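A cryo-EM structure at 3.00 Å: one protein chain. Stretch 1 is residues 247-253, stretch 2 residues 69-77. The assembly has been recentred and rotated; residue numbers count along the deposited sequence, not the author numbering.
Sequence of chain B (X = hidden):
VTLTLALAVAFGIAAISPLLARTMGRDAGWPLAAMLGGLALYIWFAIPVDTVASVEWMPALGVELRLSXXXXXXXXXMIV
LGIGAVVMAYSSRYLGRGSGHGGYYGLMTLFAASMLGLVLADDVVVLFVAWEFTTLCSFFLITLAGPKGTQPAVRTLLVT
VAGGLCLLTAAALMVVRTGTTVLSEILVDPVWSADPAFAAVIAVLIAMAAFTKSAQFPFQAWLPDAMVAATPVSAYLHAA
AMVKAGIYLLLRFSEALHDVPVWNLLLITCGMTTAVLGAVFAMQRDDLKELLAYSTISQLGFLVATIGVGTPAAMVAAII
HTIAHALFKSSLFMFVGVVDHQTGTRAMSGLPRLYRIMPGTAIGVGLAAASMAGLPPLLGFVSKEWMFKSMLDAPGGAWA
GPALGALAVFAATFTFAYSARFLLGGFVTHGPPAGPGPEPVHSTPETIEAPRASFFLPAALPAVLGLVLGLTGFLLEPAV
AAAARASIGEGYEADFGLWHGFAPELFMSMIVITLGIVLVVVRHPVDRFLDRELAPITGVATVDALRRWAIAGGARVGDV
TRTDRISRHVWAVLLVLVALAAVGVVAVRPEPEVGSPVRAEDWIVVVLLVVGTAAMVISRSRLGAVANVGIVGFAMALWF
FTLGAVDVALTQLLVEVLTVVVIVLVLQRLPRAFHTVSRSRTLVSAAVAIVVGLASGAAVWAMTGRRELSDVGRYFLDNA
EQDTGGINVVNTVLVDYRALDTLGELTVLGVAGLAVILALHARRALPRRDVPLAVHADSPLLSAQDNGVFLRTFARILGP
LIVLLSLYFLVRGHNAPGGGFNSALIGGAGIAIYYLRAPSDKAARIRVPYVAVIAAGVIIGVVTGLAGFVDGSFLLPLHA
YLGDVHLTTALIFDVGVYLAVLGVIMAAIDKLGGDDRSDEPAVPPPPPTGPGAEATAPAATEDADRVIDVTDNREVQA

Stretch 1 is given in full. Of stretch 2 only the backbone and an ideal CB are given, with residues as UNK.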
ATOM      1  N   ILE B 247     -26.068  -4.892  35.278  1.00 72.95           N
ATOM      2  CA  ILE B 247     -26.812  -5.661  36.267  1.00 72.95           C
ATOM      3  C   ILE B 247     -27.912  -6.472  35.597  1.00 72.95           C
ATOM      4  O   ILE B 247     -28.177  -7.616  35.981  1.00 72.95           O
ATOM      5  CB  ILE B 247     -27.368  -4.729  37.354  1.00 72.95           C
ATOM      6  CG1 ILE B 247     -26.211  -4.113  38.136  1.00 72.95           C
ATOM      7  CG2 ILE B 247     -28.293  -5.483  38.285  1.00 72.95           C
ATOM      8  CD1 ILE B 247     -26.646  -3.370  39.351  1.00 72.95           C
ATOM      9  N   TYR B 248     -28.555  -5.911  34.573  1.00 73.27           N
ATOM     10  CA  TYR B 248     -29.516  -6.690  33.806  1.00 73.27           C
ATOM     11  C   TYR B 248     -28.830  -7.833  33.076  1.00 73.27           C
ATOM     12  O   TYR B 248     -29.408  -8.910  32.917  1.00 73.27           O
ATOM     13  CB  TYR B 248     -30.263  -5.807  32.811  1.00 73.27           C
ATOM     14  CG  TYR B 248     -30.969  -6.611  31.745  1.00 73.27           C
ATOM     15  CD1 TYR B 248     -32.180  -7.228  32.008  1.00 73.27           C
ATOM     16  CD2 TYR B 248     -30.414  -6.769  30.483  1.00 73.27           C
ATOM     17  CE1 TYR B 248     -32.824  -7.972  31.047  1.00 73.27           C
ATOM     18  CE2 TYR B 248     -31.051  -7.512  29.515  1.00 73.27           C
ATOM     19  CZ  TYR B 248     -32.257  -8.111  29.802  1.00 73.27           C
ATOM     20  OH  TYR B 248     -32.899  -8.853  28.840  1.00 73.27           O
ATOM     21  N   LEU B 249     -27.601  -7.612  32.608  1.00 72.03           N
ATOM     22  CA  LEU B 249     -26.871  -8.693  31.957  1.00 72.03           C
ATOM     23  C   LEU B 249     -26.535  -9.800  32.947  1.00 72.03           C
ATOM     24  O   LEU B 249     -26.616 -10.987  32.610  1.00 72.03           O
ATOM     25  CB  LEU B 249     -25.599  -8.155  31.308  1.00 72.03           C
ATOM     26  CG  LEU B 249     -24.884  -9.150  30.400  1.00 72.03           C
ATOM     27  CD1 LEU B 249     -25.652  -9.307  29.106  1.00 72.03           C
ATOM     28  CD2 LEU B 249     -23.461  -8.709  30.133  1.00 72.03           C
ATOM     29  N   LEU B 250     -26.155  -9.434  34.171  1.00 71.36           N
ATOM     30  CA  LEU B 250     -25.886 -10.441  35.192  1.00 71.36           C
ATOM     31  C   LEU B 250     -27.160 -11.151  35.630  1.00 71.36           C
ATOM     32  O   LEU B 250     -27.110 -12.318  36.030  1.00 71.36           O
ATOM     33  CB  LEU B 250     -25.198  -9.804  36.395  1.00 71.36           C
ATOM     34  CG  LEU B 250     -23.806  -9.252  36.106  1.00 71.36           C
ATOM     35  CD1 LEU B 250     -23.109  -8.855  37.380  1.00 71.36           C
ATOM     36  CD2 LEU B 250     -22.985 -10.273  35.351  1.00 71.36           C
ATOM     37  N   LEU B 251     -28.302 -10.467  35.568  1.00 72.90           N
ATOM     38  CA  LEU B 251     -29.563 -11.091  35.951  1.00 72.90           C
ATOM     39  C   LEU B 251     -30.073 -12.024  34.863  1.00 72.90           C
ATOM     40  O   LEU B 251     -30.624 -13.088  35.163  1.00 72.90           O
ATOM     41  CB  LEU B 251     -30.603 -10.015  36.258  1.00 72.90           C
ATOM     42  CG  LEU B 251     -30.797  -9.659  37.730  1.00 72.90           C
ATOM     43  CD1 LEU B 251     -31.502  -8.326  37.863  1.00 72.90           C
ATOM     44  CD2 LEU B 251     -31.582 -10.744  38.427  1.00 72.90           C
ATOM     45  N   ARG B 252     -29.899 -11.643  33.598  1.00 75.58           N
ATOM     46  CA  ARG B 252     -30.355 -12.479  32.495  1.00 75.58           C
ATOM     47  C   ARG B 252     -29.543 -13.761  32.410  1.00 75.58           C
ATOM     48  O   ARG B 252     -30.102 -14.861  32.353  1.00 75.58           O
ATOM     49  CB  ARG B 252     -30.271 -11.704  31.181  1.00 75.58           C
ATOM     50  CG  ARG B 252     -30.678 -12.507  29.963  1.00 75.58           C
ATOM     51  CD  ARG B 252     -32.063 -13.101  30.134  1.00 75.58           C
ATOM     52  NE  ARG B 252     -33.107 -12.099  29.957  1.00 75.58           N
ATOM     53  CZ  ARG B 252     -33.802 -11.939  28.836  1.00 75.58           C
ATOM     54  NH1 ARG B 252     -33.562 -12.716  27.790  1.00 75.58           N
ATOM     55  NH2 ARG B 252     -34.734 -11.001  28.760  1.00 75.58           N
ATOM     56  N   PHE B 253     -28.219 -13.639  32.403  1.00 74.22           N
ATOM     57  CA  PHE B 253     -27.345 -14.796  32.277  1.00 74.22           C
ATOM     58  C   PHE B 253     -27.237 -15.602  33.561  1.00 74.22           C
ATOM     59  O   PHE B 253     -26.513 -16.601  33.584  1.00 74.22           O
ATOM     60  CB  PHE B 253     -25.953 -14.356  31.826  1.00 74.22           C
ATOM     61  CG  PHE B 253     -25.829 -14.191  30.345  1.00 74.22           C
ATOM     62  CD1 PHE B 253     -25.545 -15.275  29.540  1.00 74.22           C
ATOM     63  CD2 PHE B 253     -26.006 -12.953  29.756  1.00 74.22           C
ATOM     64  CE1 PHE B 253     -25.435 -15.127  28.176  1.00 74.22           C
ATOM     65  CE2 PHE B 253     -25.896 -12.801  28.392  1.00 74.22           C
ATOM     66  CZ  PHE B 253     -25.609 -13.888  27.602  1.00 74.22           C
ATOM     67  N   UNK B  69     -40.064 -10.242  25.871  1.00 80.97           N
ATOM     68  CA  UNK B  69     -40.525  -9.435  26.994  1.00 80.97           C
ATOM     69  C   UNK B  69     -40.817 -10.326  28.196  1.00 80.97           C
ATOM     70  O   UNK B  69     -41.865 -10.234  28.833  1.00 80.97           O
ATOM     71  CB  UNK B  69     -41.769  -8.632  26.608  1.00 80.97           C
ATOM     72  N   UNK B  70     -39.882 -11.224  28.513  1.00 81.57           N
ATOM     73  CA  UNK B  70     -40.000 -12.021  29.722  1.00 81.57           C
ATOM     74  C   UNK B  70     -40.103 -11.097  30.935  1.00 81.57           C
ATOM     75  O   UNK B  70     -39.649  -9.953  30.890  1.00 81.57           O
ATOM     76  CB  UNK B  70     -38.811 -12.973  29.863  1.00 81.57           C
ATOM     77  N   UNK B  71     -40.707 -11.569  32.029  1.00 81.95           N
ATOM     78  CA  UNK B  71     -41.022 -10.659  33.146  1.00 81.95           C
ATOM     79  C   UNK B  71     -39.839  -9.864  33.670  1.00 81.95           C
ATOM     80  O   UNK B  71     -40.033  -8.739  34.153  1.00 81.95           O
ATOM     81  CB  UNK B  71     -41.618 -11.462  34.304  1.00 81.95           C
ATOM     82  N   UNK B  72     -38.621 -10.402  33.595  1.00 79.31           N
ATOM     83  CA  UNK B  72     -37.448  -9.602  33.939  1.00 79.31           C
ATOM     84  C   UNK B  72     -37.363  -8.371  33.048  1.00 79.31           C
ATOM     85  O   UNK B  72     -37.159  -7.248  33.527  1.00 79.31           O
ATOM     86  CB  UNK B  72     -36.171 -10.436  33.815  1.00 79.31           C
ATOM     87  N   UNK B  73     -37.535  -8.563  31.740  1.00 78.99           N
ATOM     88  CA  UNK B  73     -37.637  -7.419  30.848  1.00 78.99           C
ATOM     89  C   UNK B  73     -38.874  -6.588  31.153  1.00 78.99           C
ATOM     90  O   UNK B  73     -38.820  -5.362  31.091  1.00 78.99           O
ATOM     91  CB  UNK B  73     -37.662  -7.883  29.390  1.00 78.99           C
ATOM     92  N   UNK B  74     -39.992  -7.223  31.509  1.00 83.85           N
ATOM     93  CA  UNK B  74     -41.188  -6.439  31.803  1.00 83.85           C
ATOM     94  C   UNK B  74     -40.970  -5.507  32.986  1.00 83.85           C
ATOM     95  O   UNK B  74     -41.651  -4.482  33.100  1.00 83.85           O
ATOM     96  CB  UNK B  74     -42.374  -7.365  32.081  1.00 83.85           C
ATOM     97  N   UNK B  75     -40.030  -5.840  33.870  1.00 80.18           N
ATOM     98  CA  UNK B  75     -39.702  -4.945  34.973  1.00 80.18           C
ATOM     99  C   UNK B  75     -38.642  -3.931  34.551  1.00 80.18           C
ATOM    100  O   UNK B  75     -38.712  -2.753  34.921  1.00 80.18           O
ATOM    101  CB  UNK B  75     -39.218  -5.745  36.184  1.00 80.18           C
ATOM    102  N   UNK B  76     -37.659  -4.357  33.755  1.00 79.21           N
ATOM    103  CA  UNK B  76     -36.556  -3.457  33.437  1.00 79.21           C
ATOM    104  C   UNK B  76     -36.924  -2.404  32.395  1.00 79.21           C
ATOM    105  O   UNK B  76     -36.460  -1.263  32.498  1.00 79.21           O
ATOM    106  CB  UNK B  76     -35.357  -4.268  32.941  1.00 79.21           C
ATOM    107  N   UNK B  77     -37.745  -2.739  31.397  1.00 79.75           N
ATOM    108  CA  UNK B  77     -38.250  -1.700  30.500  1.00 79.75           C
ATOM    109  C   UNK B  77     -39.028  -0.649  31.271  1.00 79.75           C
ATOM    110  O   UNK B  77     -38.929   0.545  30.974  1.00 79.75           O
ATOM    111  CB  UNK B  77     -39.133  -2.312  29.411  1.00 79.75           C
TER

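The two segments run nearly antiparallel, their helix axes at 167° and 11.3 Å apart at closest approach, so side chains rather than backbones must fill the space between them. Stretch 1 offers the ring of Tyr-248, the leucine side chain of Leu-251 and the guanidinium of Arg-252.

At position 69, phi/psi of -125/48 lies outside the helix and CA-to-CB points away; stretch 1 sets no demand, and many residues would fit. It is Leu-69, which makes no contact here.

Position 70 has an extended backbone (-58/155) directly before the first helical turn, and its CB points toward stretch 1, 4.7 Å from Arg-252 NH2. A cap position favours Asp, Asn, Ser or Thr; the nearby positive charge favours an acid, making Asp the best choice, with Glu a longer alternative. Asp-70 occupies the N-cap position and forms a salt bridge, its OD1 2.8 Å from Arg-252 NH2.

Position 71 is out of reach. At the first position of a helix, with phi -54, proline is well tolerated, as are many others. The residue is Pro-71.

Position 72 faces stretch 1 squarely, its CB 5.0 Å from Tyr-248 CE1 and 5.2 Å from Arg-252 NE. That gap calls for a medium apolar side chain such as Leu, Met or Ile. Leu-72 (chi1 t, chi2 p) brings CD2 to 3.6 Å from Tyr-248 CE1 and 3.8 Å from Arg-252 NE, near the guanidinium plane, while its CD1 lies 4.2 Å from Leu-251 CD1.

Position 73 points sideways, with CB already 4.3 Å from Arg-252 NH2 and 4.9 Å from Tyr-248 OH. A small residue such as Ala or Ser would suit, though a polar one could also be imagined. Ala-73 places its methyl at the edge of the guanidinium.

Positions 74 and 75 are helical and out of reach, leaving the choice open; they are Arg-74, extended and hydrogen-bonded elsewhere in the structure, and Val-75.

Position 76 points toward stretch 1, its CB 4.4 Å from Tyr-248 CD1. An aromatic ring or a large aliphatic chain could cover Tyr-248 and reach Leu-251. Phe-76, with chi1 at -97°, receives the edge of the Tyr-248 ring on its face, centroids 5.4 Å apart and planes at 52°. Its CE2 lies 3.6 Å from Tyr-248 CB, and its CE1 lies 3.9 Å from Leu-251 CD1.

Position 77 is helical and out of reach, so many residues would serve. Thr-77 makes a weak hydrogen bond from OG1 to Ala-73 O (3.5 Å).

Stretch 2 (69-77) LDPLARVFT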
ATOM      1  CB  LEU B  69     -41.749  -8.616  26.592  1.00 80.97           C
ATOM      2  CG  LEU B  69     -42.438  -7.748  27.648  1.00 80.97           C
ATOM      3  CD1 LEU B  69     -41.496  -6.676  28.141  1.00 80.97           C
ATOM      4  CD2 LEU B  69     -43.698  -7.116  27.089  1.00 80.97           C
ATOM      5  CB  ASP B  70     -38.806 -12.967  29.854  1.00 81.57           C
ATOM      6  CG  ASP B  70     -37.479 -12.245  29.788  1.00 81.57           C
ATOM      7  OD1 ASP B  70     -37.442 -11.115  29.260  1.00 81.57           O
ATOM      8  OD2 ASP B  70     -36.469 -12.811  30.256  1.00 81.57           O
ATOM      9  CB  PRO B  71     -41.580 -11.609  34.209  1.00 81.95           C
ATOM     10  CG  PRO B  71     -42.165 -12.725  33.428  1.00 81.95           C
ATOM     11  CD  PRO B  71     -41.240 -12.922  32.265  1.00 81.95           C
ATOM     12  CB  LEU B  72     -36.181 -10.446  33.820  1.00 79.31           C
ATOM     13  CG  LEU B  72     -34.873  -9.662  33.805  1.00 79.31           C
ATOM     14  CD1 LEU B  72     -34.637  -9.018  35.156  1.00 79.31           C
ATOM     15  CD2 LEU B  72     -33.718 -10.567  33.435  1.00 79.31           C
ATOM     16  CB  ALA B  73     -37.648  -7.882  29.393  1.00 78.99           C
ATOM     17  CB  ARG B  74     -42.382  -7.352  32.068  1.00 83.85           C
ATOM     18  CG  ARG B  74     -43.711  -6.653  31.866  1.00 83.85           C
ATOM     19  CD  ARG B  74     -44.874  -7.470  32.385  1.00 83.85           C
ATOM     20  NE  ARG B  74     -46.134  -7.020  31.804  1.00 83.85           N
ATOM     21  CZ  ARG B  74     -47.333  -7.372  32.251  1.00 83.85           C
ATOM     22  NH1 ARG B  74     -48.424  -6.912  31.657  1.00 83.85           N
ATOM     23  NH2 ARG B  74     -47.442  -8.184  33.293  1.00 83.85           N
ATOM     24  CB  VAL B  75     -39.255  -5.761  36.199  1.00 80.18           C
ATOM     25  CG1 VAL B  75     -38.666  -4.854  37.260  1.00 80.18           C
ATOM     26  CG2 VAL B  75     -40.425  -6.541  36.762  1.00 80.18           C
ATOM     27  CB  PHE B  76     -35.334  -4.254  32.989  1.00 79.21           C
ATOM     28  CG  PHE B  76     -34.348  -4.500  34.092  1.00 79.21           C
ATOM     29  CD1 PHE B  76     -34.612  -5.435  35.075  1.00 79.21           C
ATOM     30  CD2 PHE B  76     -33.170  -3.782  34.161  1.00 79.21           C
ATOM     31  CE1 PHE B  76     -33.714  -5.659  36.096  1.00 79.21           C
ATOM     32  CE2 PHE B  76     -32.269  -4.002  35.180  1.00 79.21           C
ATOM     33  CZ  PHE B  76     -32.542  -4.943  36.148  1.00 79.21           C
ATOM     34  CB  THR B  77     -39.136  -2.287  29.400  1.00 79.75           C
ATOM     35  OG1 THR B  77     -40.448  -2.539  29.917  1.00 79.75           O
ATOM     36  CG2 THR B  77     -38.544  -3.542  28.805  1.00 79.75           C
TER
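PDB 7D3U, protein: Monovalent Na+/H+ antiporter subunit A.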